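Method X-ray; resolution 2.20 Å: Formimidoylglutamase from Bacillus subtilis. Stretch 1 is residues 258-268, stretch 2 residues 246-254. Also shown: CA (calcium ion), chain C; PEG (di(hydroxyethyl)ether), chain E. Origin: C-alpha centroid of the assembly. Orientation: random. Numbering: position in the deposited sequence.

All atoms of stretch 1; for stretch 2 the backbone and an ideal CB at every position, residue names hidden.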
# COMPACT_ATOMS: atom_id res chain seq x y z
N PRO D 258 6.68 6.34 15.07
CA PRO D 258 7.89 6.64 14.30
C PRO D 258 9.06 5.74 14.69
O PRO D 258 9.60 5.05 13.82
CB PRO D 258 8.15 8.12 14.62
CG PRO D 258 6.72 8.67 14.90
CD PRO D 258 6.10 7.55 15.68
N ALA D 259 9.44 5.70 15.96
CA ALA D 259 10.59 4.89 16.36
C ALA D 259 10.19 3.47 16.75
O ALA D 259 9.98 3.19 17.91
CB ALA D 259 11.38 5.57 17.49
N ILE D 260 10.08 2.57 15.77
CA ILE D 260 9.74 1.17 16.03
C ILE D 260 11.01 0.32 16.17
O ILE D 260 12.05 0.65 15.62
CB ILE D 260 8.89 0.54 14.89
CG1 ILE D 260 9.57 0.75 13.54
CG2 ILE D 260 7.47 1.09 14.87
CD1 ILE D 260 8.84 0.08 12.40
N GLY D 261 10.87 -0.78 16.89
CA GLY D 261 11.90 -1.78 17.04
C GLY D 261 11.35 -2.92 17.88
O GLY D 261 10.30 -2.78 18.51
N PRO D 262 12.06 -4.04 17.91
CA PRO D 262 11.69 -5.20 18.73
C PRO D 262 12.09 -4.99 20.18
O PRO D 262 12.85 -4.07 20.49
CB PRO D 262 12.52 -6.32 18.10
CG PRO D 262 13.80 -5.62 17.72
CD PRO D 262 13.36 -4.25 17.23
N GLY D 263 11.56 -5.83 21.08
CA GLY D 263 11.93 -5.81 22.48
C GLY D 263 11.11 -4.90 23.39
O GLY D 263 11.59 -4.47 24.43
N GLY D 264 9.86 -4.64 23.01
CA GLY D 264 9.03 -3.73 23.78
C GLY D 264 7.85 -4.36 24.48
O GLY D 264 7.67 -5.58 24.47
N LEU D 265 7.03 -3.53 25.11
CA LEU D 265 5.85 -3.99 25.82
C LEU D 265 4.80 -4.55 24.86
O LEU D 265 4.75 -4.18 23.68
CB LEU D 265 5.23 -2.82 26.59
CG LEU D 265 5.83 -2.30 27.89
CD1 LEU D 265 4.85 -1.27 28.49
CD2 LEU D 265 6.06 -3.45 28.88
N TYR D 266 3.93 -5.43 25.35
CA TYR D 266 2.79 -5.85 24.54
C TYR D 266 1.55 -5.09 25.01
O TYR D 266 1.51 -4.68 26.15
CB TYR D 266 2.67 -7.38 24.56
CG TYR D 266 3.94 -8.05 24.03
CD1 TYR D 266 4.75 -8.84 24.86
CD2 TYR D 266 4.37 -7.85 22.72
CE1 TYR D 266 5.92 -9.43 24.38
CE2 TYR D 266 5.54 -8.43 22.23
CZ TYR D 266 6.31 -9.22 23.06
OH TYR D 266 7.47 -9.79 22.57
N THR D 267 0.59 -4.82 24.13
CA THR D 267 -0.49 -3.89 24.48
C THR D 267 -1.31 -4.29 25.73
O THR D 267 -1.63 -3.45 26.55
CB THR D 267 -1.44 -3.62 23.30
OG1 THR D 267 -0.68 -3.30 22.14
CG2 THR D 267 -2.35 -2.44 23.63
N ASP D 268 -1.64 -5.57 25.87
CA ASP D 268 -2.42 -6.02 27.02
C ASP D 268 -1.69 -5.76 28.35
O ASP D 268 -2.31 -5.41 29.35
CB ASP D 268 -2.79 -7.49 26.86
CG ASP D 268 -1.60 -8.36 26.56
OD1 ASP D 268 -0.76 -8.55 27.47
OD2 ASP D 268 -1.49 -8.85 25.42
N UNK D 246 3.60 5.76 22.91
CA UNK D 246 3.18 4.47 22.38
C UNK D 246 4.36 3.65 21.87
O UNK D 246 4.23 2.44 21.70
CB UNK D 246 2.16 4.67 21.26
N UNK D 247 5.51 4.28 21.65
CA UNK D 247 6.64 3.52 21.13
C UNK D 247 7.30 2.66 22.20
O UNK D 247 8.22 1.89 21.90
CB UNK D 247 7.67 4.47 20.52
N UNK D 248 6.80 2.73 23.43
CA UNK D 248 7.16 1.77 24.46
C UNK D 248 6.71 0.36 24.04
O UNK D 248 7.26 -0.65 24.47
CB UNK D 248 6.54 2.16 25.80
N UNK D 249 5.69 0.31 23.18
CA UNK D 249 5.17 -0.97 22.71
C UNK D 249 6.07 -1.54 21.65
O UNK D 249 6.72 -0.81 20.91
CB UNK D 249 3.75 -0.82 22.17
N UNK D 250 6.10 -2.87 21.60
CA UNK D 250 6.84 -3.61 20.60
C UNK D 250 6.32 -3.32 19.21
O UNK D 250 5.10 -3.15 19.00
CB UNK D 250 6.77 -5.11 20.89
N UNK D 251 7.23 -3.28 18.23
CA UNK D 251 6.81 -2.91 16.87
C UNK D 251 5.68 -3.79 16.36
O UNK D 251 4.81 -3.32 15.63
CB UNK D 251 8.00 -3.00 15.91
N UNK D 252 5.64 -5.06 16.77
CA UNK D 252 4.56 -5.92 16.29
C UNK D 252 3.17 -5.51 16.81
O UNK D 252 2.16 -5.82 16.19
CB UNK D 252 4.85 -7.37 16.70
N UNK D 253 3.14 -4.78 17.94
CA UNK D 253 1.89 -4.33 18.56
C UNK D 253 1.56 -2.87 18.23
O UNK D 253 0.40 -2.47 18.27
CB UNK D 253 1.97 -4.51 20.08
N UNK D 254 2.58 -2.07 17.90
CA UNK D 254 2.37 -0.69 17.48
C UNK D 254 3.24 -0.33 16.26
O UNK D 254 4.23 0.38 16.41
CB UNK D 254 2.67 0.26 18.64
CA CA C . 9.84 7.05 22.82
C1 PEG E . 15.14 4.02 19.25
O1 PEG E . 15.23 5.21 18.51
C2 PEG E . 14.74 2.81 18.37
O2 PEG E . 13.49 2.24 18.75
C3 PEG E . 13.04 2.13 20.10
C4 PEG E . 11.71 2.88 20.26
O4 PEG E . 10.55 2.08 20.33

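Position 246 opens a 3-10 segment, and its ideal CB has nothing of stretch 1 within 5.5 Å, so stretch 1 hardly constrains the choice. The residue is Met246, present as selenomethionine.

At position 247 CA-to-CB points toward stretch 1, with the ideal CB 3.7 Å from Ala259 O. The calcium ion lies beyond it, which favours a short side chain carrying oxygen: Asp, perhaps Glu or Asn. It is Asp247, with chi1 in p, binding the calcium through both OD1 (2.4 Å) and OD2 (2.5 Å). A water links it to stretch 1, donating to Asp247 OD2 (2.7 Å) and accepting from Ala259 N (2.8 Å).

Position 248 directs its CB sideways. The ideal CB is 4.7 Å from Leu265 CD1, an apolar surface, so Val, Ile, Leu or Met would suit. The residue is Val248, and its CG2 lies 4.0 Å from Leu265 CD1. Separately, the backbone bond from Leu265 N to Val248 O is 3.0 Å.

At position 249 the backbone is extended (phi/psi -78/150) and bridged with Leu265. CA-to-CB points away overall, yet the ideal CB is 3.8 Å from Leu265 O, so a flexible apolar chain could bend back. Leu, Ile or Met would suit. Leu249 does this: CD2 reaches Leu265 CB at 4.1 Å and Thr267 CA at 3.6 Å.

At position 250 CA-to-CB points sideways, the ideal CB 3.6 Å from Leu265 O and 3.7 Å from Gly264 O, with the N atoms of Gly263 and Gly264 within reach of a short side chain; an acceptor such as Asp or Asn is indicated. Asp250, chi1 t, places OD1 3.2 Å from Gly264 N in a nearly straight bond (175°) and 2.9 Å from Gly263 N in a weak one (127°). The backbone bond from Asp250 N to Leu265 O is 2.8 Å at 173°. The close fit extends to Gly264, where a CB would clash at 2.7 Å with Asp250 N.

Position 251 points toward stretch 1, its ideal CB 3.8 Å from Ile260 CB and 3.5 Å from Gly261 O. A side chain with an aliphatic stem would pack here, so Gln, Glu, Met or Leu are plausible. Gln251 sets its CB 3.7 Å from Ile260 CB, and its backbone N donates to Gly261 O (3.1 Å).

Position 252 has nothing of stretch 1 within 5.5 Å of its ideal CB, so stretch 1 sets little limit, and small or polar side chains among others would fit. Ser252 instead turns back within its own stretch, Ser252 OG donating to Asp250 OD2 at 2.8 Å.

Position 253 points toward stretch 1, its ideal CB 3.6 Å from Thr267 OG1 and 4.7 Å from Tyr266 CA. A flat polar ring, or Asn or Gln, could use both hydroxyl and aromatic neighbours. His253 forms a weak hydrogen bond between ND1 and Thr267 OG1 (3.5 Å), and Tyr266 CB sits 3.8 Å from its ring centroid, over the face.

Position 254 points toward stretch 1 but has no atom of it within 5.5 Å of its ideal CB; various side chains are conceivable. Ala254 leaves contact to its backbone, with O 3.7 Å from Ile260 CG2.

Stretch 2 246-254: MDVLDQSHA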
# COMPACT_ATOMS: atom_id res chain seq x y z
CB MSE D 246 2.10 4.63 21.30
CG MSE D 246 0.76 5.14 21.85
SE MSE D 246 -0.15 3.91 23.11
CE MSE D 246 -0.73 2.59 21.78
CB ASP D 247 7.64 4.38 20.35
CG ASP D 247 8.40 5.34 21.22
OD1 ASP D 247 8.57 5.07 22.44
OD2 ASP D 247 8.84 6.38 20.67
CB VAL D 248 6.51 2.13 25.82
CG1 VAL D 248 5.02 1.72 25.85
CG2 VAL D 248 7.25 1.48 26.97
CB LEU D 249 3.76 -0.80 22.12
CG LEU D 249 2.66 -0.44 23.10
CD1 LEU D 249 1.44 0.11 22.36
CD2 LEU D 249 2.27 -1.65 23.99
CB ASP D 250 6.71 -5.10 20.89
CG ASP D 250 7.62 -5.95 20.02
OD1 ASP D 250 8.80 -6.15 20.41
OD2 ASP D 250 7.17 -6.41 18.96
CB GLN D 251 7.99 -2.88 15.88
CG GLN D 251 8.76 -4.17 15.72
CD GLN D 251 9.95 -3.99 14.78
OE1 GLN D 251 10.27 -2.88 14.38
NE2 GLN D 251 10.59 -5.09 14.43
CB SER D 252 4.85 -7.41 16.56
OG SER D 252 4.94 -7.68 17.96
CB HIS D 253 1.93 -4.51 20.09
CG HIS D 253 1.79 -5.92 20.54
ND1 HIS D 253 0.83 -6.34 21.45
CD2 HIS D 253 2.47 -7.05 20.17
CE1 HIS D 253 0.94 -7.65 21.63
NE2 HIS D 253 1.92 -8.10 20.87
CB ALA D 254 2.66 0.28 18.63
O HOH W 1 8.48 7.20 18.08
O HOH W 2 9.00 -0.22 18.98
O HOH W 3 -1.88 -3.68 19.51
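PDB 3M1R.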